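DUF5642 domain-containing protein (Mycobacterium smegmatis, PDB 4TMD) is of unknown function but is probably an exported lipoprotein, with a domain grouped in the clan of Mog1p- and PsbP-like proteins. Local coordinates at residues Phe21-Val26 against Thr72-Glu77; Pro63-Asn68 against Thr88-Pro93. All coordinates share one frame; numbering follows the deposited sequence.

Contact 1: Phe21-Val26 against Thr72-Glu77; sequences FKVSEV and TAAEGE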
loop_
_atom_site.group_PDB
_atom_site.type_symbol
_atom_site.label_atom_id
_atom_site.label_comp_id
_atom_site.label_asym_id
_atom_site.label_seq_id
_atom_site.Cartn_x
_atom_site.Cartn_y
_atom_site.Cartn_z
ATOM N N PHE A 21 -3.123 0.852 20.246
ATOM C CA PHE A 21 -2.544 0.142 19.120
ATOM C C PHE A 21 -1.438 -0.770 19.562
ATOM O O PHE A 21 -0.631 -0.421 20.427
ATOM C CB PHE A 21 -2.001 1.118 18.072
ATOM C CG PHE A 21 -3.055 1.716 17.215
ATOM C CD1 PHE A 21 -3.419 1.104 16.017
ATOM C CD2 PHE A 21 -3.689 2.891 17.596
ATOM C CE1 PHE A 21 -4.407 1.659 15.226
ATOM C CE2 PHE A 21 -4.676 3.452 16.805
ATOM C CZ PHE A 21 -5.036 2.839 15.625
ATOM N N LYS A 22 -1.393 -1.943 18.946
ATOM C CA LYS A 22 -0.244 -2.799 19.083
ATOM C C LYS A 22 0.685 -2.562 17.903
ATOM O O LYS A 22 0.297 -2.759 16.754
ATOM C CB LYS A 22 -0.654 -4.267 19.143
ATOM C CG LYS A 22 0.534 -5.143 19.401
ATOM C CD LYS A 22 0.148 -6.581 19.394
ATOM C CE LYS A 22 1.318 -7.432 19.745
ATOM N NZ LYS A 22 1.027 -8.832 19.376
ATOM N N VAL A 23 1.913 -2.152 18.187
ATOM C CA VAL A 23 2.850 -1.765 17.128
ATOM C C VAL A 23 3.956 -2.800 16.957
ATOM O O VAL A 23 4.433 -3.368 17.933
ATOM C CB VAL A 23 3.466 -0.386 17.432
ATOM C CG1 VAL A 23 4.623 -0.071 16.495
ATOM C CG2 VAL A 23 2.393 0.685 17.350
ATOM N N SER A 24 4.348 -3.050 15.714
ATOM C CA SER A 24 5.494 -3.902 15.409
ATOM C C SER A 24 6.357 -3.246 14.333
ATOM O O SER A 24 5.955 -2.255 13.719
ATOM C CB SER A 24 5.038 -5.281 14.939
ATOM O OG SER A 24 4.203 -5.168 13.795
ATOM N N GLU A 25 7.537 -3.816 14.099
ATOM C CA GLU A 25 8.484 -3.244 13.160
ATOM C C GLU A 25 9.179 -4.318 12.362
ATOM O O GLU A 25 9.326 -5.454 12.823
ATOM C CB GLU A 25 9.537 -2.410 13.894
ATOM C CG GLU A 25 8.983 -1.350 14.812
ATOM C CD GLU A 25 10.057 -0.750 15.679
ATOM O OE1 GLU A 25 10.814 0.097 15.168
ATOM O OE2 GLU A 25 10.146 -1.119 16.872
ATOM N N VAL A 26 9.598 -3.948 11.155
ATOM C CA VAL A 26 10.519 -4.749 10.365
ATOM C C VAL A 26 11.762 -3.892 10.162
ATOM O O VAL A 26 11.689 -2.820 9.559
ATOM C CB VAL A 26 9.931 -5.170 8.998
ATOM C CG1 VAL A 26 10.992 -5.883 8.143
ATOM C CG2 VAL A 26 8.704 -6.037 9.171
ATOM N N THR A 72 6.854 -0.234 9.626
ATOM C CA THR A 72 6.219 -0.071 10.917
ATOM C C THR A 72 4.759 -0.460 10.725
ATOM O O THR A 72 4.117 0.004 9.781
ATOM C CB THR A 72 6.327 1.356 11.453
ATOM O OG1 THR A 72 7.698 1.646 11.757
ATOM C CG2 THR A 72 5.496 1.502 12.735
ATOM N N ALA A 73 4.245 -1.333 11.585
ATOM C CA ALA A 73 2.847 -1.752 11.462
ATOM C C ALA A 73 2.125 -1.590 12.791
ATOM O O ALA A 73 2.751 -1.641 13.852
ATOM C CB ALA A 73 2.772 -3.180 10.980
ATOM N N ALA A 74 0.815 -1.373 12.738
ATOM C CA ALA A 74 0.021 -1.166 13.952
ATOM C C ALA A 74 -1.355 -1.771 13.800
ATOM O O ALA A 74 -1.973 -1.641 12.749
ATOM C CB ALA A 74 -0.113 0.296 14.268
ATOM N N GLU A 75 -1.846 -2.408 14.860
ATOM C CA GLU A 75 -3.192 -2.966 14.854
ATOM C C GLU A 75 -3.964 -2.420 16.033
ATOM O O GLU A 75 -3.467 -2.455 17.158
ATOM C CB GLU A 75 -3.146 -4.492 14.906
ATOM C CG GLU A 75 -2.294 -5.093 13.810
ATOM C CD GLU A 75 -2.594 -6.561 13.579
ATOM O OE1 GLU A 75 -3.236 -7.179 14.446
ATOM O OE2 GLU A 75 -2.208 -7.086 12.514
ATOM N N GLY A 76 -5.162 -1.897 15.772
ATOM C CA GLY A 76 -6.002 -1.341 16.822
ATOM C C GLY A 76 -7.125 -0.503 16.244
ATOM O O GLY A 76 -7.066 -0.133 15.078
ATOM N N GLU A 77 -8.133 -0.191 17.063
ATOM C CA GLU A 77 -9.339 0.498 16.612
ATOM C C GLU A 77 -9.954 -0.202 15.388
ATOM O O GLU A 77 -10.475 0.449 14.490
ATOM C CB GLU A 77 -9.042 1.970 16.285
ATOM C CG GLU A 77 -8.624 2.843 17.483
ATOM C CD GLU A 77 -9.801 3.275 18.363
ATOM O OE1 GLU A 77 -10.961 3.219 17.894
ATOM O OE2 GLU A 77 -9.562 3.676 19.528
HETATM O O HOH W 1 10.514 0.441 12.247
#
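The Phe21 ring sits at the end of an antiparallel ladder between strands 22-30 and 67-76 and meets the latter obliquely: CD1 lies 3.8 Å from the Ala74 CB methyl, CE1 comes to 3.2 Å from Gly76 O, and CZ reaches the Glu77 CG methylene. With CG anti to the carbonyl carbon (chi1 -78°) the ring leans across to Gly76, and because Gly76 has no side chain it can settle directly against the backbone there. The Glu77 carboxylate is tilted 43° to the ring. Beyond the pair, Phe17 and Phe81 also touch the ring, making it part of a small aromatic cluster.

Strand 22-30 is an edge strand, within this chain, of the antiparallel sheet of this DUF5642 domain. Lys22-Glu75 and Ser24-Ala73 are hydrogen-bonded pairs, each closed by two near-linear bonds; Lys22 N to Glu75 O is 2.8 Å and Ala73 N to Ser24 O 2.9 Å. The Lys22 bonds run in the carbonyl planes, whereas in the Ser24 pair the donors stand above them. Val23-Ala74 and Glu25-Thr72 are non-hydrogen-bonded pairs.

Val23 straddles its neighbours: CG2 packs on Ala74 CB at 4.0 Å, while CG1 approaches Thr72 CG2 obliquely. On the face of Lys22, Ser24, Ala73 and Glu75, Ser24 OG lies near the Ala73 methyl, and the extended Lys22 keeps its charge apart from that of Glu75. Lys14 forms a salt bridge with Glu25 OE1, and Thr72 OG1 is hydrogen-bonded to Val10 O. One water donates to Glu25 OE1 (3.0 Å) and to Thr72 OG1 (3.1 Å).

Contact 2: Pro63-Asn68 against Thr88-Pro93; sequences PGLQGN and TSEPVP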
loop_
_atom_site.group_PDB
_atom_site.type_symbol
_atom_site.label_atom_id
_atom_site.label_comp_id
_atom_site.label_asym_id
_atom_site.label_seq_id
_atom_site.Cartn_x
_atom_site.Cartn_y
_atom_site.Cartn_z
ATOM N N PRO A 63 10.824 -8.250 -10.617
ATOM C CA PRO A 63 11.625 -9.276 -9.932
ATOM C C PRO A 63 13.140 -9.039 -9.972
ATOM O O PRO A 63 13.868 -9.719 -9.256
ATOM C CB PRO A 63 11.257 -10.563 -10.679
ATOM C CG PRO A 63 10.684 -10.113 -11.988
ATOM C CD PRO A 63 10.032 -8.804 -11.728
ATOM N N GLY A 64 13.605 -8.091 -10.780
ATOM C CA GLY A 64 15.032 -7.809 -10.863
ATOM C C GLY A 64 15.570 -6.730 -9.925
ATOM O O GLY A 64 16.780 -6.652 -9.687
ATOM N N LEU A 65 14.678 -5.891 -9.398
ATOM C CA LEU A 65 15.062 -4.793 -8.512
ATOM C C LEU A 65 15.924 -5.231 -7.338
ATOM O O LEU A 65 15.648 -6.235 -6.677
ATOM C CB LEU A 65 13.823 -4.093 -7.950
ATOM C CG LEU A 65 13.111 -2.980 -8.714
ATOM C CD1 LEU A 65 12.026 -2.421 -7.819
ATOM C CD2 LEU A 65 14.063 -1.884 -9.156
ATOM N N GLN A 66 16.955 -4.453 -7.055
ATOM C CA GLN A 66 17.679 -4.627 -5.813
ATOM C C GLN A 66 17.335 -3.473 -4.883
ATOM O O GLN A 66 17.060 -2.353 -5.329
ATOM C CB GLN A 66 19.174 -4.703 -6.070
ATOM C CG GLN A 66 19.507 -5.531 -7.290
ATOM C CD GLN A 66 20.992 -5.716 -7.464
ATOM O OE1 GLN A 66 21.659 -6.302 -6.604
ATOM N NE2 GLN A 66 21.529 -5.209 -8.578
ATOM N N GLY A 67 17.329 -3.752 -3.588
ATOM C CA GLY A 67 17.036 -2.723 -2.615
ATOM C C GLY A 67 16.696 -3.273 -1.246
ATOM O O GLY A 67 16.748 -4.480 -1.005
ATOM N N ASN A 68 16.336 -2.363 -0.351
ATOM C CA ASN A 68 16.039 -2.686 1.030
ATOM C C ASN A 68 14.670 -2.127 1.411
ATOM O O ASN A 68 14.170 -1.202 0.767
ATOM C CB ASN A 68 17.126 -2.129 1.949
ATOM C CG ASN A 68 18.492 -2.742 1.676
ATOM O OD1 ASN A 68 18.619 -3.957 1.551
ATOM N ND2 ASN A 68 19.514 -1.902 1.570
ATOM N N THR A 88 15.442 1.471 -3.684
ATOM C CA THR A 88 15.909 0.560 -4.733
ATOM C C THR A 88 17.050 1.146 -5.582
ATOM O O THR A 88 17.286 2.344 -5.578
ATOM C CB THR A 88 14.764 0.169 -5.672
ATOM O OG1 THR A 88 14.014 1.339 -6.022
ATOM C CG2 THR A 88 13.840 -0.813 -4.987
ATOM N N SER A 89 17.741 0.293 -6.328
ATOM C CA SER A 89 18.914 0.737 -7.078
ATOM C C SER A 89 18.511 1.586 -8.282
ATOM O O SER A 89 19.338 2.305 -8.843
ATOM C CB SER A 89 19.741 -0.453 -7.541
ATOM O OG SER A 89 19.013 -1.175 -8.512
ATOM N N GLU A 90 17.248 1.481 -8.691
ATOM C CA GLU A 90 16.670 2.454 -9.614
ATOM C C GLU A 90 15.200 2.663 -9.259
ATOM O O GLU A 90 14.633 1.874 -8.506
ATOM C CB GLU A 90 16.845 2.008 -11.071
ATOM C CG GLU A 90 16.294 0.663 -11.425
ATOM C CD GLU A 90 16.751 0.211 -12.810
ATOM O OE1 GLU A 90 16.951 1.075 -13.692
ATOM O OE2 GLU A 90 16.925 -1.010 -13.018
ATOM N N PRO A 91 14.588 3.744 -9.760
ATOM C CA PRO A 91 13.205 4.009 -9.361
ATOM C C PRO A 91 12.238 2.929 -9.831
ATOM O O PRO A 91 12.396 2.406 -10.934
ATOM C CB PRO A 91 12.881 5.343 -10.048
ATOM C CG PRO A 91 14.188 5.937 -10.403
ATOM C CD PRO A 91 15.109 4.796 -10.655
ATOM N N VAL A 92 11.252 2.609 -8.996
ATOM C CA VAL A 92 10.181 1.692 -9.376
ATOM C C VAL A 92 9.194 2.425 -10.259
ATOM O O VAL A 92 8.751 3.521 -9.910
ATOM C CB VAL A 92 9.442 1.133 -8.145
ATOM C CG1 VAL A 92 8.508 0.006 -8.552
ATOM C CG2 VAL A 92 10.431 0.638 -7.114
ATOM N N PRO A 93 8.863 1.848 -11.424
ATOM C CA PRO A 93 7.829 2.490 -12.244
ATOM C C PRO A 93 6.507 2.583 -11.467
ATOM O O PRO A 93 6.019 1.583 -10.937
ATOM C CB PRO A 93 7.705 1.556 -13.455
ATOM C CG PRO A 93 9.014 0.808 -13.500
ATOM C CD PRO A 93 9.427 0.648 -12.066
#
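Gln66 O is held by one hydrogen bond, from Ser89 N at 2.9 Å, with a weaker CA-H...O contact from Thr88 CA at 3.2 Å beside it. The N-H...O angle is 146°, and the nitrogen stands above the carbonyl plane. This bond closes the open end of the beta hairpin formed by strands 67-76 and 79-88, where Gly67 and Thr88 form an antiparallel non-hydrogen-bonded pair. Their CA atoms are 4.1 Å apart, an approach that depends on Gly67 lacking a side chain: a CB would clash with Thr88 CA and, at these backbone angles (phi 164°), jam against Gln66 O.

Beyond the hairpin both chains become loops, and Leu65 bridges them. Its forked end splits the work. CD1 packs against Val92 CG2 at 3.5 Å, the two side chains crossing at about a right angle, and against the Thr88 CG2 methyl at 3.7 Å. CD2 turns to Glu90, touching its backbone O and, at 4.1 Å, the CG methylene. Thr88 has OG1 in the crowded position between its backbone N and carbonyl carbon (chi1 45°), from which it donates to Glu90 O at 2.6 Å. That short bond spans the bend at 88-90, while CG2 sits beside the backbone N, facing Leu65.

Outside the pair, Ile31 touches Leu65, Gln59 touches Val92, and the Thr88 backbone is hydrogen-bonded to Asn157. With one hydrogen bond between them, the segments are joined mainly by aliphatic contacts round Leu65, and the Thr88 hydroxyl is satisfied within its own segment, by Glu90 O.

In the fold
Contacts 1 and 2 share strand 67-76 and sit at its two ends, their centres about 26 Å apart. Contact 1 pairs the later part of that strand with the edge strand 22-30, so regular ladder bonding dominates, with an aromatic ring at one end and a water-bridged Glu25-Thr72 pair at the other. Contact 2 takes the start of the strand and its hairpin partner 79-88 just where both give way to loops, and aliphatic packing outweighs a single backbone bond. Neither lies in the core: both are partly buried, about 15 and 16 Å from the centre of the chain. Strand 67-76 lies between 22-30 and 79-88, so its two ends serve different neighbours.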